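Local structure of kelch repeat and BTB domain-containing protein A55 (Vaccinia virus WR, 6I2M) at residues C21-V26 with A34-L39; V62-L67 with A98-I103; I82-T87 with I107-N112. The protein probably serves as a substrate-specific adapter of CUL3-containing E3 ubiquitin ligases, its BTB domain binding CUL3 so that host proteins are ubiquitinated and degraded. All blocks are in the same frame, centred on the assembly; numbering follows the deposited sequence.

Contact 1 of 3, residues C21-V26 with A34-L39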
loop_
_atom_site.group_PDB
_atom_site.type_symbol
_atom_site.label_atom_id
_atom_site.label_comp_id
_atom_site.label_asym_id
_atom_site.label_seq_id
_atom_site.Cartn_x
_atom_site.Cartn_y
_atom_site.Cartn_z
ATOM N N CYS A 21 0.230 -12.722 10.763
ATOM C CA CYS A 21 -0.470 -13.683 9.907
ATOM C C CYS A 21 -1.621 -14.364 10.645
ATOM O O CYS A 21 -1.399 -15.113 11.600
ATOM C CB CYS A 21 0.500 -14.698 9.309
ATOM S SG CYS A 21 1.517 -14.044 7.959
ATOM N N ASP A 22 -2.856 -14.060 10.215
ATOM C CA ASP A 22 -4.077 -14.580 10.827
ATOM C C ASP A 22 -4.916 -15.460 9.877
ATOM O O ASP A 22 -6.054 -15.805 10.208
ATOM C CB ASP A 22 -4.906 -13.428 11.435
ATOM C CG ASP A 22 -5.406 -12.369 10.465
ATOM O OD1 ASP A 22 -4.705 -12.092 9.465
ATOM O OD2 ASP A 22 -6.487 -11.799 10.719
ATOM N N ILE A 23 -4.338 -15.862 8.723
ATOM C CA ILE A 23 -5.004 -16.719 7.737
ATOM C C ILE A 23 -3.993 -17.590 6.961
ATOM O O ILE A 23 -2.858 -17.171 6.722
ATOM C CB ILE A 23 -5.971 -15.913 6.804
ATOM C CG1 ILE A 23 -6.955 -16.830 6.039
ATOM C CG2 ILE A 23 -5.243 -14.959 5.856
ATOM C CD1 ILE A 23 -8.064 -17.410 6.881
ATOM N N SER A 24 -4.424 -18.812 6.596
ATOM C CA SER A 24 -3.636 -19.789 5.846
ATOM C C SER A 24 -4.466 -20.382 4.700
ATOM O O SER A 24 -5.619 -20.772 4.907
ATOM C CB SER A 24 -3.137 -20.901 6.767
ATOM O OG SER A 24 -2.385 -20.399 7.859
ATOM N N ILE A 25 -3.880 -20.432 3.493
ATOM C CA ILE A 25 -4.527 -20.983 2.299
ATOM C C ILE A 25 -3.930 -22.361 1.996
ATOM O O ILE A 25 -2.714 -22.489 1.844
ATOM C CB ILE A 25 -4.481 -19.994 1.095
ATOM C CG1 ILE A 25 -5.245 -18.693 1.432
ATOM C CG2 ILE A 25 -5.043 -20.637 -0.186
ATOM C CD1 ILE A 25 -4.696 -17.430 0.795
ATOM N N VAL A 26 -4.798 -23.386 1.940
ATOM C CA VAL A 26 -4.418 -24.778 1.697
ATOM C C VAL A 26 -4.839 -25.247 0.298
ATOM O O VAL A 26 -6.026 -25.232 -0.040
ATOM C CB VAL A 26 -4.924 -25.719 2.832
ATOM C CG1 VAL A 26 -4.693 -27.192 2.496
ATOM C CG2 VAL A 26 -4.270 -25.371 4.164
ATOM N N ALA A 34 -0.831 -15.592 5.087
ATOM C CA ALA A 34 -1.073 -14.187 4.756
ATOM C C ALA A 34 -1.923 -13.477 5.826
ATOM O O ALA A 34 -2.160 -14.038 6.900
ATOM C CB ALA A 34 -1.736 -14.083 3.386
ATOM N N HIS A 35 -2.360 -12.238 5.532
ATOM C CA HIS A 35 -3.187 -11.415 6.417
ATOM C C HIS A 35 -4.593 -11.263 5.823
ATOM O O HIS A 35 -4.723 -11.036 4.616
ATOM C CB HIS A 35 -2.534 -10.040 6.639
ATOM C CG HIS A 35 -1.100 -10.118 7.065
ATOM N ND1 HIS A 35 -0.088 -10.356 6.151
ATOM C CD2 HIS A 35 -0.555 -9.997 8.296
ATOM C CE1 HIS A 35 1.034 -10.370 6.851
ATOM N NE2 HIS A 35 0.803 -10.162 8.147
ATOM N N LYS A 36 -5.636 -11.405 6.672
ATOM C CA LYS A 36 -7.057 -11.308 6.300
ATOM C C LYS A 36 -7.418 -9.984 5.624
ATOM O O LYS A 36 -8.160 -9.983 4.641
ATOM C CB LYS A 36 -7.960 -11.517 7.528
ATOM C CG LYS A 36 -8.146 -12.970 7.927
ATOM C CD LYS A 36 -9.164 -13.091 9.046
ATOM C CE LYS A 36 -9.251 -14.493 9.589
ATOM N NZ LYS A 36 -10.282 -14.600 10.652
ATOM N N LEU A 37 -6.895 -8.868 6.163
ATOM C CA LEU A 37 -7.119 -7.499 5.697
ATOM C C LEU A 37 -6.550 -7.241 4.292
ATOM O O LEU A 37 -7.237 -6.639 3.464
ATOM C CB LEU A 37 -6.530 -6.517 6.733
ATOM C CG LEU A 37 -6.405 -5.042 6.359
ATOM C CD1 LEU A 37 -7.738 -4.317 6.485
ATOM C CD2 LEU A 37 -5.373 -4.371 7.224
ATOM N N ILE A 38 -5.301 -7.692 4.040
ATOM C CA ILE A 38 -4.575 -7.529 2.773
ATOM C C ILE A 38 -5.279 -8.267 1.619
ATOM O O ILE A 38 -5.473 -7.673 0.556
ATOM C CB ILE A 38 -3.066 -7.918 2.928
ATOM C CG1 ILE A 38 -2.372 -7.164 4.101
ATOM C CG2 ILE A 38 -2.274 -7.771 1.621
ATOM C CD1 ILE A 38 -2.271 -5.566 4.017
ATOM N N LEU A 39 -5.681 -9.536 1.839
ATOM C CA LEU A 39 -6.384 -10.356 0.843
ATOM C C LEU A 39 -7.774 -9.803 0.510
ATOM O O LEU A 39 -8.223 -9.934 -0.628
ATOM C CB LEU A 39 -6.501 -11.817 1.310
ATOM C CG LEU A 39 -5.223 -12.659 1.305
ATOM C CD1 LEU A 39 -5.369 -13.855 2.215
ATOM C CD2 LEU A 39 -4.866 -13.129 -0.101
#
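The carbonyl oxygen of A34 is held by three groups at once, none of them strongly. D22 N and I23 N each give A34 O a weak, bent hydrogen bond of 3.4 Å, and C21 adds a CA-H...O contact. Two successive residues thus face A34, a classic beta bulge, where strand 30-34, antiparallel to 23-27 in the BTB sheet, gives way to helix 36-42. The return bond is better: A34 N reaches I23 O at 3.0 Å, almost straight at 172°. An aspartate suits position 22. With CG in the crowded position between backbone N and carbonyl carbon (chi1 62°), D22 OD1 accepts K36 N at 3.0 Å from above the carboxylate plane, and the helix start probably favours its negative charge. The extended methylenes of K36 cross D22 obliquely, while NZ goes on to a weak bond with E59 O. C21 SG sits over one face of the H35 imidazole, 4.2 Å from its centroid; bonds to Y80 OH and R19 O fix that ring. Apolar contacts join strand and helix: L39 CD1 meets I23 CG2 at 3.8 Å and I25 CD1 tip to tip at 3.9 Å.

Contact 2 of 3, residues V62-L67 with A98-I103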
loop_
_atom_site.group_PDB
_atom_site.type_symbol
_atom_site.label_atom_id
_atom_site.label_comp_id
_atom_site.label_asym_id
_atom_site.label_seq_id
_atom_site.Cartn_x
_atom_site.Cartn_y
_atom_site.Cartn_z
ATOM N N VAL A 62 -8.348 -21.755 4.924
ATOM C CA VAL A 62 -9.179 -21.683 3.709
ATOM C C VAL A 62 -8.667 -22.735 2.709
ATOM O O VAL A 62 -7.491 -22.705 2.341
ATOM C CB VAL A 62 -9.227 -20.255 3.082
ATOM C CG1 VAL A 62 -10.102 -20.223 1.829
ATOM C CG2 VAL A 62 -9.713 -19.218 4.087
ATOM N N ASN A 63 -9.550 -23.654 2.275
ATOM C CA ASN A 63 -9.200 -24.720 1.332
ATOM C C ASN A 63 -9.586 -24.376 -0.111
ATOM O O ASN A 63 -10.773 -24.308 -0.441
ATOM C CB ASN A 63 -9.796 -26.066 1.778
ATOM C CG ASN A 63 -9.288 -27.282 1.030
ATOM O OD1 ASN A 63 -8.170 -27.312 0.495
ATOM N ND2 ASN A 63 -10.099 -28.328 0.992
ATOM N N LEU A 64 -8.571 -24.148 -0.962
ATOM C CA LEU A 64 -8.742 -23.820 -2.380
ATOM C C LEU A 64 -7.948 -24.806 -3.261
ATOM O O LEU A 64 -7.199 -24.393 -4.151
ATOM C CB LEU A 64 -8.331 -22.355 -2.660
ATOM C CG LEU A 64 -9.192 -21.246 -2.036
ATOM C CD1 LEU A 64 -8.422 -19.942 -1.958
ATOM C CD2 LEU A 64 -10.493 -21.040 -2.807
ATOM N N SER A 65 -8.135 -26.117 -3.009
ATOM C CA SER A 65 -7.467 -27.218 -3.713
ATOM C C SER A 65 -7.864 -27.372 -5.187
ATOM O O SER A 65 -7.107 -27.972 -5.954
ATOM C CB SER A 65 -7.673 -28.532 -2.965
ATOM O OG SER A 65 -7.042 -28.498 -1.696
ATOM N N HIS A 66 -9.035 -26.827 -5.585
ATOM C CA HIS A 66 -9.540 -26.889 -6.961
ATOM C C HIS A 66 -8.843 -25.893 -7.915
ATOM O O HIS A 66 -9.083 -25.935 -9.126
ATOM C CB HIS A 66 -11.073 -26.734 -6.990
ATOM C CG HIS A 66 -11.558 -25.383 -6.567
ATOM N ND1 HIS A 66 -11.631 -25.028 -5.232
ATOM C CD2 HIS A 66 -11.989 -24.345 -7.320
ATOM C CE1 HIS A 66 -12.093 -23.788 -5.217
ATOM N NE2 HIS A 66 -12.324 -23.337 -6.450
ATOM N N LEU A 67 -7.973 -25.017 -7.370
ATOM C CA LEU A 67 -7.208 -24.015 -8.120
ATOM C C LEU A 67 -5.711 -24.378 -8.164
ATOM O O LEU A 67 -5.234 -25.111 -7.295
ATOM C CB LEU A 67 -7.398 -22.611 -7.507
ATOM C CG LEU A 67 -8.829 -22.059 -7.425
ATOM C CD1 LEU A 67 -8.944 -21.025 -6.329
ATOM C CD2 LEU A 67 -9.287 -21.473 -8.755
ATOM N N ALA A 98 -7.779 -15.639 -11.068
ATOM C CA ALA A 98 -8.073 -14.228 -10.805
ATOM C C ALA A 98 -9.548 -13.920 -11.050
ATOM O O ALA A 98 -10.103 -13.054 -10.376
ATOM C CB ALA A 98 -7.203 -13.330 -11.671
ATOM N N ASP A 99 -10.180 -14.636 -12.003
ATOM C CA ASP A 99 -11.596 -14.491 -12.344
ATOM C C ASP A 99 -12.488 -15.075 -11.246
ATOM O O ASP A 99 -13.535 -14.500 -10.947
ATOM C CB ASP A 99 -11.898 -15.147 -13.703
ATOM C CG ASP A 99 -13.254 -14.815 -14.304
ATOM O OD1 ASP A 99 -13.835 -13.768 -13.931
ATOM O OD2 ASP A 99 -13.723 -15.588 -15.163
ATOM N N PHE A 100 -12.065 -16.208 -10.646
ATOM C CA PHE A 100 -12.770 -16.886 -9.556
ATOM C C PHE A 100 -12.691 -16.046 -8.276
ATOM O O PHE A 100 -13.723 -15.772 -7.663
ATOM C CB PHE A 100 -12.193 -18.302 -9.330
ATOM C CG PHE A 100 -12.719 -19.024 -8.109
ATOM C CD1 PHE A 100 -12.020 -18.995 -6.907
ATOM C CD2 PHE A 100 -13.919 -19.725 -8.158
ATOM C CE1 PHE A 100 -12.516 -19.643 -5.775
ATOM C CE2 PHE A 100 -14.412 -20.377 -7.026
ATOM C CZ PHE A 100 -13.708 -20.329 -5.842
ATOM N N LEU A 101 -11.465 -15.638 -7.885
ATOM C CA LEU A 101 -11.211 -14.829 -6.689
ATOM C C LEU A 101 -11.642 -13.361 -6.852
ATOM O O LEU A 101 -11.695 -12.625 -5.867
ATOM C CB LEU A 101 -9.741 -14.943 -6.241
ATOM C CG LEU A 101 -9.278 -16.327 -5.758
ATOM C CD1 LEU A 101 -7.774 -16.467 -5.872
ATOM C CD2 LEU A 101 -9.739 -16.613 -4.329
ATOM N N GLN A 102 -11.973 -12.957 -8.098
ATOM C CA GLN A 102 -12.452 -11.634 -8.515
ATOM C C GLN A 102 -11.534 -10.475 -8.087
ATOM O O GLN A 102 -11.972 -9.533 -7.415
ATOM C CB GLN A 102 -13.913 -11.399 -8.085
ATOM C CG GLN A 102 -14.942 -12.092 -8.986
ATOM C CD GLN A 102 -15.066 -11.493 -10.373
ATOM O OE1 GLN A 102 -14.858 -10.294 -10.596
ATOM N NE2 GLN A 102 -15.422 -12.324 -11.340
ATOM N N ILE A 103 -10.260 -10.549 -8.505
ATOM C CA ILE A 103 -9.260 -9.506 -8.271
ATOM C C ILE A 103 -9.170 -8.649 -9.544
ATOM O O ILE A 103 -8.701 -9.123 -10.583
ATOM C CB ILE A 103 -7.886 -10.031 -7.730
ATOM C CG1 ILE A 103 -6.795 -8.926 -7.786
ATOM C CG2 ILE A 103 -7.438 -11.332 -8.419
ATOM C CD1 ILE A 103 -5.556 -9.155 -6.973
#
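The turn after strand 61-63 and the last turn of helix 91-101 meet at a surface of the BTB domain where the chain of another protein, probably CUL3, binds. A type I turn from L64 to L67 gathers three side chains around F100, whose CG stands anti to the backbone N (chi1 172°) so that the ring reaches out from the helix. H66 comes tip to tip, the edge of its imidazole directed at the face of F100 in an offset edge-to-face pair, centroids 4.9 Å apart and planes at 80°. H66 NE2 lies 3.4 Å from F100 CZ. The crowded chi1 of H66 (67°) carries the ring there, and L67 CG rests against one imidazole face. L67 CD1 approaches F100 CD1 obliquely at 3.7 Å, whereas L64 CD2 touches the ring edge at F100 CE1, 3.9 Å away. Leucines suit these places because their branched ends can lay methyls against a flat ring; L64 CD1 also meets L101 CD2 at 4.3 Å. The partner chain sets aromatic side chains edge-to-face with F100 and bonds to its carbonyl O. Inside the domain, L64 leans on I25 of strand 23-27, L67 on V72 of helix 69-79, and L101 on Y45 and F46 of helix 44-49.

Contact 3 of 3, residues I82-T87 with I107-N112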
loop_
_atom_site.group_PDB
_atom_site.type_symbol
_atom_site.label_atom_id
_atom_site.label_comp_id
_atom_site.label_asym_id
_atom_site.label_seq_id
_atom_site.Cartn_x
_atom_site.Cartn_y
_atom_site.Cartn_z
ATOM N N ILE A 82 5.112 -7.513 -4.858
ATOM C CA ILE A 82 5.823 -8.215 -5.938
ATOM C C ILE A 82 5.071 -8.097 -7.290
ATOM O O ILE A 82 3.900 -8.475 -7.357
ATOM C CB ILE A 82 6.151 -9.693 -5.549
ATOM C CG1 ILE A 82 6.960 -9.764 -4.232
ATOM C CG2 ILE A 82 6.883 -10.435 -6.683
ATOM C CD1 ILE A 82 6.639 -10.968 -3.339
ATOM N N PRO A 83 5.719 -7.592 -8.374
ATOM C CA PRO A 83 5.018 -7.499 -9.670
ATOM C C PRO A 83 4.887 -8.858 -10.355
ATOM O O PRO A 83 5.762 -9.714 -10.202
ATOM C CB PRO A 83 5.886 -6.530 -10.490
ATOM C CG PRO A 83 6.997 -6.079 -9.574
ATOM C CD PRO A 83 7.104 -7.097 -8.490
ATOM N N LEU A 84 3.789 -9.055 -11.107
ATOM C CA LEU A 84 3.492 -10.307 -11.802
ATOM C C LEU A 84 4.388 -10.541 -13.023
ATOM O O LEU A 84 4.378 -9.741 -13.963
ATOM C CB LEU A 84 1.998 -10.362 -12.181
ATOM C CG LEU A 84 1.327 -11.741 -12.209
ATOM C CD1 LEU A 84 1.182 -12.327 -10.805
ATOM C CD2 LEU A 84 -0.049 -11.650 -12.835
ATOM N N SER A 85 5.173 -11.637 -12.993
ATOM C CA SER A 85 6.080 -12.034 -14.074
ATOM C C SER A 85 5.294 -12.851 -15.113
ATOM O O SER A 85 5.365 -14.084 -15.142
ATOM C CB SER A 85 7.270 -12.815 -13.520
ATOM O OG SER A 85 7.994 -12.050 -12.572
ATOM N N LEU A 86 4.514 -12.139 -15.942
ATOM C CA LEU A 86 3.634 -12.699 -16.970
ATOM C C LEU A 86 4.387 -13.339 -18.141
ATOM O O LEU A 86 5.271 -12.710 -18.727
ATOM C CB LEU A 86 2.665 -11.621 -17.497
ATOM C CG LEU A 86 1.805 -10.892 -16.463
ATOM C CD1 LEU A 86 1.960 -9.390 -16.592
ATOM C CD2 LEU A 86 0.351 -11.274 -16.598
ATOM N N THR A 87 4.021 -14.592 -18.478
ATOM C CA THR A 87 4.551 -15.377 -19.605
ATOM C C THR A 87 3.396 -16.111 -20.291
ATOM O O THR A 87 2.454 -16.522 -19.613
ATOM C CB THR A 87 5.677 -16.344 -19.185
ATOM O OG1 THR A 87 5.276 -17.106 -18.048
ATOM C CG2 THR A 87 6.999 -15.639 -18.914
ATOM N N ILE A 107 -7.002 -9.242 -13.045
ATOM C CA ILE A 107 -7.823 -9.629 -14.198
ATOM C C ILE A 107 -7.544 -8.703 -15.399
ATOM O O ILE A 107 -7.540 -9.176 -16.535
ATOM C CB ILE A 107 -9.340 -9.773 -13.852
ATOM C CG1 ILE A 107 -10.074 -10.675 -14.874
ATOM C CG2 ILE A 107 -10.047 -8.416 -13.658
ATOM C CD1 ILE A 107 -11.402 -11.295 -14.395
ATOM N N THR A 108 -7.262 -7.407 -15.138
ATOM C CA THR A 108 -6.951 -6.417 -16.174
ATOM C C THR A 108 -5.540 -6.621 -16.731
ATOM O O THR A 108 -5.379 -6.643 -17.952
ATOM C CB THR A 108 -7.214 -4.979 -15.693
ATOM O OG1 THR A 108 -6.540 -4.755 -14.454
ATOM C CG2 THR A 108 -8.701 -4.664 -15.553
ATOM N N GLU A 109 -4.531 -6.803 -15.845
ATOM C CA GLU A 109 -3.126 -7.023 -16.215
ATOM C C GLU A 109 -2.935 -8.289 -17.069
ATOM O O GLU A 109 -2.104 -8.288 -17.979
ATOM C CB GLU A 109 -2.225 -7.052 -14.966
ATOM C CG GLU A 109 -0.760 -6.768 -15.259
ATOM C CD GLU A 109 0.122 -6.582 -14.040
ATOM O OE1 GLU A 109 0.954 -7.477 -13.765
ATOM O OE2 GLU A 109 -0.011 -5.537 -13.363
ATOM N N CYS A 110 -3.718 -9.352 -16.785
ATOM C CA CYS A 110 -3.678 -10.614 -17.526
ATOM C C CYS A 110 -4.343 -10.478 -18.892
ATOM O O CYS A 110 -3.768 -10.929 -19.882
ATOM C CB CYS A 110 -4.289 -11.753 -16.714
ATOM S SG CYS A 110 -3.247 -12.330 -15.352
ATOM N N GLU A 111 -5.541 -9.848 -18.948
ATOM C CA GLU A 111 -6.295 -9.613 -20.186
ATOM C C GLU A 111 -5.512 -8.732 -21.159
ATOM O O GLU A 111 -5.458 -9.049 -22.347
ATOM C CB GLU A 111 -7.673 -8.994 -19.898
ATOM C CG GLU A 111 -8.735 -10.007 -19.502
ATOM C CD GLU A 111 -10.157 -9.484 -19.413
ATOM O OE1 GLU A 111 -10.353 -8.332 -18.960
ATOM O OE2 GLU A 111 -11.082 -10.240 -19.787
ATOM N N ASN A 112 -4.876 -7.653 -20.645
ATOM C CA ASN A 112 -4.062 -6.723 -21.435
ATOM C C ASN A 112 -2.839 -7.406 -22.048
ATOM O O ASN A 112 -2.478 -7.082 -23.177
ATOM C CB ASN A 112 -3.644 -5.503 -20.606
ATOM C CG ASN A 112 -4.762 -4.543 -20.258
ATOM O OD1 ASN A 112 -5.877 -4.595 -20.796
ATOM N ND2 ASN A 112 -4.481 -3.631 -19.342
#
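E109 is the first residue of segment 107-112 to touch the loop 82-87, in a contact that joins the connection between helices 69-79 and 91-101 to helix 104-116 within the BTB/POZ domain, next to the second subunit. Its CG is anti to the backbone N (chi1 -159°) and the chain stays extended, so the carboxylate is carried across to two leucines. E109 OE1 lies 3.5 Å from L84 CB and 3.6 Å from L86 CD1, and E109 CG is 4.0 Å from the same L86 methyl. In the loop, L84 and L86 point toward the helix, and S85, centre of an inverse gamma turn, points away. Aliphatic residues suit the two inward positions, where they offer methyls to the helix. Next comes C110, small enough to sit close to the loop, its SG anti to the carbonyl carbon (chi1 -74°). C110 SG meets L86 CD2 at 4.0 Å and L84 CD2 at 4.1 Å, while I94 packs on it from helix 91-101. Between loop and helix everything rests on van der Waals contact, with a thiol among methyls and a carboxylate passing over aliphatic carbon. The polar end of E109 is anchored through OE2, which bonds to Y78 OH and to the M1 amino nitrogen of the second subunit, a setting that probably favours the ionised acid.

Overall arrangement
Contacts 1 and 2 share the small BTB sheet: strands 23-27 and 61-63 are neighbours, joined where S24 and V26 pair with V62. Both are mainly buried, yet contact 1 is knit by hydrogen bonds of the backbone and of the D22 carboxylate at a strand-to-helix junction, whereas contact 2 depends on aromatic and aliphatic packing. Contact 3, about 22 Å from contact 1 centre to centre, is only partly buried and involves no strand; it touches contact 2 through D99 and I107, on successive helices 91-101 and 104-116. Outward roles differ too: contacts 1 and 3 both meet the second subunit, while contact 2 faces the chain of another protein.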